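Local coordinates for phenylalanine ammonia-lyase (Rhodosporidium toruloides, PDB 1Y2M), which catalyses the non-oxidative deamination of L-phenylalanine and L-tyrosine to trans-cinnamic and p-coumaric acid, working as a homotetramer, at residues 167-172 / 189-194; 441-446 / 450-455; 456-461 / 531-536. All coordinates share one frame; numbering follows the deposited sequence.

Interaction 1 of 3, residues 167-172 / 189-194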
loop_
_atom_site.group_PDB
_atom_site.type_symbol
_atom_site.label_atom_id
_atom_site.label_comp_id
_atom_site.label_asym_id
_atom_site.label_seq_id
_atom_site.Cartn_x
_atom_site.Cartn_y
_atom_site.Cartn_z
ATOM N N GLY B 167 15.617 11.782 -23.741
ATOM C CA GLY B 167 15.682 12.748 -22.654
ATOM C C GLY B 167 16.895 12.481 -21.757
ATOM O O GLY B 167 17.554 13.407 -21.303
ATOM N N ALA B 168 17.228 11.192 -21.577
ATOM C CA ALA B 168 18.346 10.801 -20.732
ATOM C C ALA B 168 19.660 11.212 -21.334
ATOM O O ALA B 168 20.548 11.713 -20.658
ATOM C CB ALA B 168 18.343 9.303 -20.521
HETATM N N MSE B 169 19.787 11.031 -22.638
HETATM C CA MSE B 169 21.021 11.452 -23.322
HETATM C C MSE B 169 21.208 12.951 -23.232
HETATM O O MSE B 169 22.342 13.415 -23.077
HETATM C CB MSE B 169 21.080 10.972 -24.763
HETATM C CG MSE B 169 21.088 9.477 -24.798
HETATM SE SE MSE B 169 21.584 8.820 -26.635
HETATM C CE MSE B 169 19.808 9.099 -27.566
ATOM N N THR B 170 20.119 13.708 -23.335
ATOM C CA THR B 170 20.165 15.155 -23.308
ATOM C C THR B 170 20.665 15.639 -21.928
ATOM O O THR B 170 21.550 16.501 -21.782
ATOM C CB THR B 170 18.771 15.747 -23.596
ATOM O OG1 THR B 170 18.310 15.308 -24.887
ATOM C CG2 THR B 170 18.789 17.212 -23.567
ATOM N N ILE B 171 20.015 15.107 -20.879
ATOM C CA ILE B 171 20.357 15.495 -19.489
ATOM C C ILE B 171 21.775 15.034 -19.197
ATOM O O ILE B 171 22.549 15.741 -18.573
ATOM C CB ILE B 171 19.350 14.906 -18.473
ATOM C CG1 ILE B 171 17.975 15.531 -18.687
ATOM C CG2 ILE B 171 19.845 14.953 -17.057
ATOM C CD1 ILE B 171 16.843 14.788 -17.950
ATOM N N ARG B 172 22.123 13.837 -19.665
ATOM C CA ARG B 172 23.474 13.320 -19.418
ATOM C C ARG B 172 24.513 14.283 -19.985
ATOM O O ARG B 172 25.481 14.619 -19.296
ATOM C CB ARG B 172 23.670 11.935 -20.045
ATOM C CG ARG B 172 25.092 11.424 -19.959
ATOM C CD ARG B 172 25.734 11.933 -18.644
ATOM N NE ARG B 172 25.743 10.907 -17.708
ATOM C CZ ARG B 172 25.915 10.988 -16.394
ATOM N NH1 ARG B 172 26.101 12.107 -15.676
ATOM N NH2 ARG B 172 25.893 9.852 -15.788
ATOM N N GLU B 189 29.780 14.945 -27.627
ATOM C CA GLU B 189 29.394 15.019 -29.025
ATOM C C GLU B 189 28.897 13.697 -29.604
ATOM O O GLU B 189 28.060 13.687 -30.493
ATOM C CB GLU B 189 30.554 15.580 -29.882
ATOM C CG GLU B 189 30.833 17.025 -29.557
ATOM C CD GLU B 189 32.029 17.577 -30.358
ATOM O OE1 GLU B 189 32.901 16.784 -30.814
ATOM O OE2 GLU B 189 32.129 18.816 -30.482
ATOM N N ALA B 190 29.390 12.579 -29.097
ATOM C CA ALA B 190 28.892 11.260 -29.560
ATOM C C ALA B 190 27.419 11.113 -29.207
ATOM O O ALA B 190 26.605 10.656 -30.001
ATOM C CB ALA B 190 29.670 10.166 -28.939
ATOM N N LEU B 191 27.072 11.565 -28.017
ATOM C CA LEU B 191 25.678 11.585 -27.563
ATOM C C LEU B 191 24.809 12.559 -28.345
ATOM O O LEU B 191 23.671 12.236 -28.762
ATOM C CB LEU B 191 25.605 11.889 -26.051
ATOM C CG LEU B 191 26.221 10.791 -25.181
ATOM C CD1 LEU B 191 26.451 11.329 -23.758
ATOM C CD2 LEU B 191 25.324 9.556 -25.195
ATOM N N THR B 192 25.323 13.774 -28.538
ATOM C CA THR B 192 24.514 14.737 -29.291
ATOM C C THR B 192 24.360 14.304 -30.768
ATOM O O THR B 192 23.302 14.504 -31.360
ATOM C CB THR B 192 25.014 16.216 -29.120
ATOM O OG1 THR B 192 26.335 16.338 -29.670
ATOM C CG2 THR B 192 25.018 16.626 -27.647
ATOM N N ASN B 193 25.362 13.633 -31.306
ATOM C CA ASN B 193 25.225 13.072 -32.669
ATOM C C ASN B 193 24.192 11.949 -32.712
ATOM O O ASN B 193 23.386 11.901 -33.651
ATOM C CB ASN B 193 26.549 12.602 -33.213
ATOM C CG ASN B 193 27.428 13.718 -33.701
ATOM O OD1 ASN B 193 26.947 14.788 -34.101
ATOM N ND2 ASN B 193 28.716 13.479 -33.692
ATOM N N PHE B 194 24.129 11.097 -31.690
ATOM C CA PHE B 194 23.033 10.132 -31.605
ATOM C C PHE B 194 21.697 10.834 -31.587
ATOM O O PHE B 194 20.764 10.469 -32.320
ATOM C CB PHE B 194 23.152 9.228 -30.388
ATOM C CG PHE B 194 23.983 7.997 -30.619
ATOM C CD1 PHE B 194 25.061 7.997 -31.476
ATOM C CD2 PHE B 194 23.680 6.845 -29.944
ATOM C CE1 PHE B 194 25.800 6.825 -31.646
ATOM C CE2 PHE B 194 24.400 5.708 -30.102
ATOM C CZ PHE B 194 25.451 5.689 -30.954
#
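Met169, a selenomethionine in this crystal, reaches across to Leu191 and Phe194, one turn apart on the facing helix. Its selenium does the touching at both places: SE lies 4.1 Å from CD2 of Leu191, where the two side chains run askew to each other, and 4.1 Å from CB of Phe194, whose side chain it meets at about a right angle. A bend at chi3 (-78°) swings the CE methyl out of line with the rest of the chain, leaving the selenium at the elbow turned to both partners. The end of the Phe194 side chain leads away, and the residue also packs on Ile225 and Ile199. Leu191 divides its two methyls, CD2 going to the selenium and CD1 to the aliphatic part of Arg172, with CG of Arg172 4.0 Å from CD1. Beyond CG the arginine bends away from the contact, and its NH2 donates to the backbone O of Asn270, a residue that by similarity binds cinnamate. Its charged end is therefore engaged elsewhere, while its stem packs as hydrocarbon. Leu191 also touches Ile221 and Ile225, so a third helix, 215-225, joins the apolar contact. The short segments run in antiparallel sense but inclined, at 149°, their axes 9.6 Å apart. Helices 162-176 and 185-197 form an antiparallel helical hairpin within the mainly helical ammonia-lyase subunit.

Interaction 2 of 3, residues 441-446 / 450-455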
loop_
_atom_site.group_PDB
_atom_site.type_symbol
_atom_site.label_atom_id
_atom_site.label_comp_id
_atom_site.label_asym_id
_atom_site.label_seq_id
_atom_site.Cartn_x
_atom_site.Cartn_y
_atom_site.Cartn_z
ATOM N N THR B 441 -19.596 10.719 -11.937
ATOM C CA THR B 441 -20.583 9.707 -11.552
ATOM C C THR B 441 -21.846 10.368 -10.976
ATOM O O THR B 441 -22.957 9.852 -11.107
ATOM C CB THR B 441 -19.946 8.625 -10.693
ATOM O OG1 THR B 441 -20.793 7.440 -10.733
ATOM C CG2 THR B 441 -19.723 9.101 -9.294
ATOM N N GLU B 442 -21.706 11.554 -10.396
ATOM C CA GLU B 442 -22.851 12.340 -9.967
ATOM C C GLU B 442 -23.667 12.770 -11.177
ATOM O O GLU B 442 -24.893 12.652 -11.200
ATOM C CB GLU B 442 -22.372 13.545 -9.163
ATOM C CG GLU B 442 -23.490 14.451 -8.648
ATOM C CD GLU B 442 -22.976 15.641 -7.856
ATOM O OE1 GLU B 442 -21.769 15.673 -7.457
ATOM O OE2 GLU B 442 -23.801 16.573 -7.653
HETATM N N MSE B 443 -22.966 13.266 -12.178
HETATM C CA MSE B 443 -23.590 13.728 -13.406
HETATM C C MSE B 443 -24.327 12.609 -14.148
HETATM O O MSE B 443 -25.313 12.890 -14.822
HETATM C CB MSE B 443 -22.555 14.373 -14.360
HETATM C CG MSE B 443 -23.159 15.054 -15.479
HETATM SE SE MSE B 443 -21.805 16.047 -16.530
HETATM C CE MSE B 443 -20.641 14.506 -16.975
ATOM N N LEU B 444 -23.821 11.377 -14.042
ATOM C CA LEU B 444 -24.421 10.198 -14.669
ATOM C C LEU B 444 -25.487 9.509 -13.801
ATOM O O LEU B 444 -26.006 8.422 -14.165
ATOM C CB LEU B 444 -23.322 9.202 -15.032
ATOM C CG LEU B 444 -22.309 9.748 -16.055
ATOM C CD1 LEU B 444 -21.313 8.606 -16.414
ATOM C CD2 LEU B 444 -22.941 10.374 -17.245
ATOM N N ASN B 445 -25.773 10.098 -12.650
ATOM C CA ASN B 445 -26.801 9.600 -11.727
ATOM C C ASN B 445 -28.080 10.389 -11.865
ATOM O O ASN B 445 -28.141 11.563 -11.504
ATOM C CB ASN B 445 -26.257 9.679 -10.288
ATOM C CG ASN B 445 -27.151 8.975 -9.280
ATOM O OD1 ASN B 445 -28.374 9.100 -9.337
ATOM N ND2 ASN B 445 -26.559 8.227 -8.362
ATOM N N ALA B 446 -29.108 9.726 -12.393
ATOM C CA ALA B 446 -30.393 10.384 -12.711
ATOM C C ALA B 446 -31.028 10.998 -11.482
ATOM O O ALA B 446 -31.737 11.985 -11.565
ATOM C CB ALA B 446 -31.363 9.338 -13.319
ATOM N N ARG B 450 -29.804 16.831 -11.577
ATOM C CA ARG B 450 -30.624 18.009 -11.849
ATOM C C ARG B 450 -31.383 17.865 -13.165
ATOM O O ARG B 450 -31.516 18.801 -13.945
ATOM C CB ARG B 450 -29.745 19.274 -11.723
ATOM C CG ARG B 450 -29.113 19.379 -10.317
ATOM C CD ARG B 450 -27.908 20.326 -10.214
ATOM N N GLY B 451 -31.909 16.664 -13.394
ATOM C CA GLY B 451 -32.807 16.441 -14.507
ATOM C C GLY B 451 -32.205 16.100 -15.863
ATOM O O GLY B 451 -32.934 16.058 -16.859
ATOM N N LEU B 452 -30.904 15.820 -15.896
ATOM C CA LEU B 452 -30.312 15.372 -17.153
ATOM C C LEU B 452 -30.897 13.991 -17.446
ATOM O O LEU B 452 -31.177 13.228 -16.532
ATOM C CB LEU B 452 -28.778 15.275 -17.061
ATOM C CG LEU B 452 -28.015 16.602 -17.069
ATOM C CD1 LEU B 452 -26.603 16.498 -16.593
ATOM C CD2 LEU B 452 -28.083 17.174 -18.517
ATOM N N PRO B 453 -31.036 13.643 -18.724
ATOM C CA PRO B 453 -31.577 12.334 -19.082
ATOM C C PRO B 453 -30.778 11.198 -18.476
ATOM O O PRO B 453 -29.564 11.295 -18.406
ATOM C CB PRO B 453 -31.449 12.320 -20.610
ATOM C CG PRO B 453 -31.529 13.731 -20.987
ATOM C CD PRO B 453 -30.748 14.454 -19.920
ATOM N N SER B 454 -31.470 10.153 -18.041
ATOM C CA SER B 454 -30.813 8.921 -17.560
ATOM C C SER B 454 -29.715 8.461 -18.525
ATOM O O SER B 454 -29.922 8.410 -19.752
ATOM C CB SER B 454 -31.807 7.776 -17.403
ATOM O OG SER B 454 -32.547 7.688 -18.595
ATOM N N CYS B 455 -28.540 8.210 -17.981
ATOM C CA CYS B 455 -27.379 7.717 -18.729
ATOM C C CYS B 455 -26.926 8.658 -19.845
ATOM O O CYS B 455 -26.091 8.297 -20.650
ATOM C CB CYS B 455 -27.624 6.344 -19.318
ATOM S SG CYS B 455 -27.986 5.116 -18.014
HETATM O O HOH W 1 -28.610 8.058 -15.119
HETATM O O HOH W 2 -32.522 14.705 -11.288
#
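Met443 CG stands opposite its backbone N (chi1 -170°), and in Leu452 CG is instead opposite the carbonyl carbon (chi1 -74°); with these two settings the side chains meet askew, CG of the selenomethionine 3.9 Å from CD1 of the leucine. Only beyond that point does Met443 bend, at chi3, and its far end goes on to Val531 and Ala534 of helix 506-560. Farther along, Ala446 packs against Ser454, their CB atoms 4.4 Å apart. Water does the polar work between the two segments. One molecule donates to O of Leu444 (2.8 Å) and accepts from N of Cys455 (2.9 Å); a second donates to O of Ala446 (2.8 Å) and accepts from N of Gly451 (2.9 Å). Gly451 has a positive phi (87°), and a CB there would jam against the carbonyl O of Arg450. Asn589 also binds the chain here, its ND2 donating to O of both Ala446 and Leu452. The chemistry is thus mixed: as helix 416-443 ends and the chain doubles back, a small apolar contact joins the two arms, and two waters bridge backbone carbonyls on one arm to amides on the other.

Interaction 3 of 3, residues 456-461 / 531-536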
loop_
_atom_site.group_PDB
_atom_site.type_symbol
_atom_site.label_atom_id
_atom_site.label_comp_id
_atom_site.label_asym_id
_atom_site.label_seq_id
_atom_site.Cartn_x
_atom_site.Cartn_y
_atom_site.Cartn_z
ATOM N N LEU B 456 -27.403 9.907 -19.814
ATOM C CA LEU B 456 -27.203 10.856 -20.899
ATOM C C LEU B 456 -27.693 10.304 -22.240
ATOM O O LEU B 456 -27.174 10.605 -23.338
ATOM C CB LEU B 456 -25.765 11.395 -20.938
ATOM C CG LEU B 456 -25.192 11.949 -19.641
ATOM C CD1 LEU B 456 -23.805 12.535 -19.884
ATOM C CD2 LEU B 456 -26.053 13.000 -19.009
ATOM N N ALA B 457 -28.749 9.515 -22.166
ATOM C CA ALA B 457 -29.370 9.008 -23.371
ATOM C C ALA B 457 -30.116 10.168 -24.049
ATOM O O ALA B 457 -30.860 10.911 -23.374
ATOM C CB ALA B 457 -30.360 7.931 -23.002
ATOM N N ALA B 458 -29.954 10.311 -25.354
ATOM C CA ALA B 458 -30.631 11.387 -26.097
ATOM C C ALA B 458 -32.109 11.121 -26.375
ATOM O O ALA B 458 -32.854 12.058 -26.629
ATOM C CB ALA B 458 -29.923 11.614 -27.456
ATOM N N GLU B 459 -32.453 9.846 -26.439
ATOM C CA GLU B 459 -33.798 9.414 -26.799
ATOM C C GLU B 459 -34.364 8.584 -25.660
ATOM O O GLU B 459 -33.862 8.664 -24.525
ATOM C CB GLU B 459 -33.804 8.704 -28.159
ATOM C CG GLU B 459 -33.377 9.648 -29.336
ATOM C CD GLU B 459 -34.423 10.684 -29.690
ATOM O OE1 GLU B 459 -35.641 10.488 -29.400
ATOM O OE2 GLU B 459 -34.052 11.682 -30.336
ATOM N N ASP B 460 -35.434 7.830 -25.913
ATOM C CA ASP B 460 -36.083 7.088 -24.793
ATOM C C ASP B 460 -35.105 6.168 -24.067
ATOM O O ASP B 460 -34.428 5.356 -24.698
ATOM C CB ASP B 460 -37.299 6.294 -25.284
ATOM C CG ASP B 460 -38.587 7.122 -25.335
ATOM O OD1 ASP B 460 -38.628 8.300 -24.956
ATOM O OD2 ASP B 460 -39.600 6.538 -25.751
ATOM N N PRO B 461 -35.002 6.322 -22.734
ATOM C CA PRO B 461 -34.038 5.570 -21.953
ATOM C C PRO B 461 -34.350 4.093 -21.855
ATOM O O PRO B 461 -33.468 3.314 -21.478
ATOM C CB PRO B 461 -34.096 6.232 -20.567
ATOM C CG PRO B 461 -34.901 7.397 -20.666
ATOM C CD PRO B 461 -35.647 7.392 -21.944
ATOM N N VAL B 531 -19.277 14.899 -20.425
ATOM C CA VAL B 531 -19.711 16.265 -20.120
ATOM C C VAL B 531 -20.207 16.954 -21.375
ATOM O O VAL B 531 -21.102 17.779 -21.337
ATOM C CB VAL B 531 -18.616 17.079 -19.336
ATOM C CG1 VAL B 531 -17.539 17.605 -20.302
ATOM C CG2 VAL B 531 -19.243 18.230 -18.547
ATOM N N LEU B 532 -19.601 16.661 -22.525
ATOM C CA LEU B 532 -20.033 17.317 -23.765
ATOM C C LEU B 532 -21.435 16.831 -24.164
ATOM O O LEU B 532 -22.261 17.638 -24.591
ATOM C CB LEU B 532 -19.050 17.029 -24.903
ATOM C CG LEU B 532 -17.658 17.549 -24.624
ATOM C CD1 LEU B 532 -16.714 17.025 -25.661
ATOM C CD2 LEU B 532 -17.601 19.101 -24.508
ATOM N N GLN B 533 -21.683 15.531 -23.995
ATOM C CA GLN B 533 -23.049 15.014 -24.198
ATOM C C GLN B 533 -24.015 15.688 -23.271
ATOM O O GLN B 533 -25.094 16.137 -23.711
ATOM C CB GLN B 533 -23.127 13.523 -23.991
ATOM C CG GLN B 533 -24.550 12.970 -24.208
ATOM C CD GLN B 533 -24.913 12.624 -25.652
ATOM O OE1 GLN B 533 -24.208 12.943 -26.624
ATOM N NE2 GLN B 533 -26.085 11.980 -25.796
ATOM N N ALA B 534 -23.651 15.791 -21.991
ATOM C CA ALA B 534 -24.533 16.437 -21.010
ATOM C C ALA B 534 -24.810 17.891 -21.391
ATOM O O ALA B 534 -25.935 18.380 -21.303
ATOM C CB ALA B 534 -23.900 16.363 -19.629
ATOM N N ILE B 535 -23.763 18.591 -21.852
ATOM C CA ILE B 535 -23.897 20.005 -22.286
ATOM C C ILE B 535 -24.916 20.136 -23.440
ATOM O O ILE B 535 -25.752 20.993 -23.461
ATOM C CB ILE B 535 -22.538 20.583 -22.684
ATOM C CG1 ILE B 535 -21.784 20.936 -21.400
ATOM C CG2 ILE B 535 -22.671 21.764 -23.547
ATOM C CD1 ILE B 535 -20.297 21.170 -21.557
ATOM N N ASP B 536 -24.801 19.255 -24.431
ATOM C CA ASP B 536 -25.741 19.270 -25.534
ATOM C C ASP B 536 -27.170 18.948 -25.066
ATOM O O ASP B 536 -28.120 19.544 -25.542
ATOM C CB ASP B 536 -25.235 18.271 -26.561
ATOM C CG ASP B 536 -24.131 18.828 -27.408
ATOM O OD1 ASP B 536 -24.038 20.083 -27.592
ATOM O OD2 ASP B 536 -23.348 18.010 -27.984
#
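Leu456, with a positive phi, carries the irregular chain of 456-461 past one turn of helix 506-560, its CA 6.2 Å from that of Ala534. This is a buried loop-on-helix contact in the mainly helical PAL/histidase fold, tying the connection between helices 416-443 and 468-484 to a very long helix. Leu456 grips the helix in two ways. Its isobutyl end straddles the methyl of Ala534, CD1 at 3.8 Å and CD2 at 4.0 Å from CB, while its own CB rests 3.8 Å from CG of Gln533. The glutamine starts with CG opposite its backbone N and then turns at chi2 (86°), which presents the amide to the loop backbone, where NE2 donates to O of Leu456. On the loop side, the methyl of Ala458 comes up to the same amide nitrogen, 4.2 Å from CB to NE2. Both ends of the amide are used, for OE1 accepts from the backbone N of Arg678. His466 ND1 is a second hydrogen-bonding partner of the Leu456 carbonyl, so one oxygen joins the loop to the helix and to a later part of the same connection. Replacing Gln533 by a leucine would probably leave that carbonyl with His466 but without the glutamine's N-H, and the Arg678 amide without its acceptor. The bond from NE2 of Gln533 to O of Leu456 is 3.0 Å long, meeting the carbonyl almost head-on at a C=O...N angle of 167°, with the oxygen 17° out of the glutamine's amide plane.

In the fold
Interactions 2 and 3 form one continuous patch, their centres about 9 Å apart. The chain passes directly from Cys455 to Leu456, and the two contacts also pack: Leu444 CD2 lies 3.5 Å from Leu456 CD1, and Met443 CE 3.7 Å from CA of Val531. Interaction 1 sits across the chain's centre: the centres of interactions 1 and 2 are about 52 Å apart. Between interactions 1 and 3 the centres are about 50 Å apart and the nearest atoms about 33 Å. Each region nevertheless lies near residues tied to cinnamate binding. The side chain of Arg172 is about 5 Å from that of Asn270, assigned by similarity, and those of Ser454 and Leu456 are about 8 and 9 Å from that of Lys468, established experimentally.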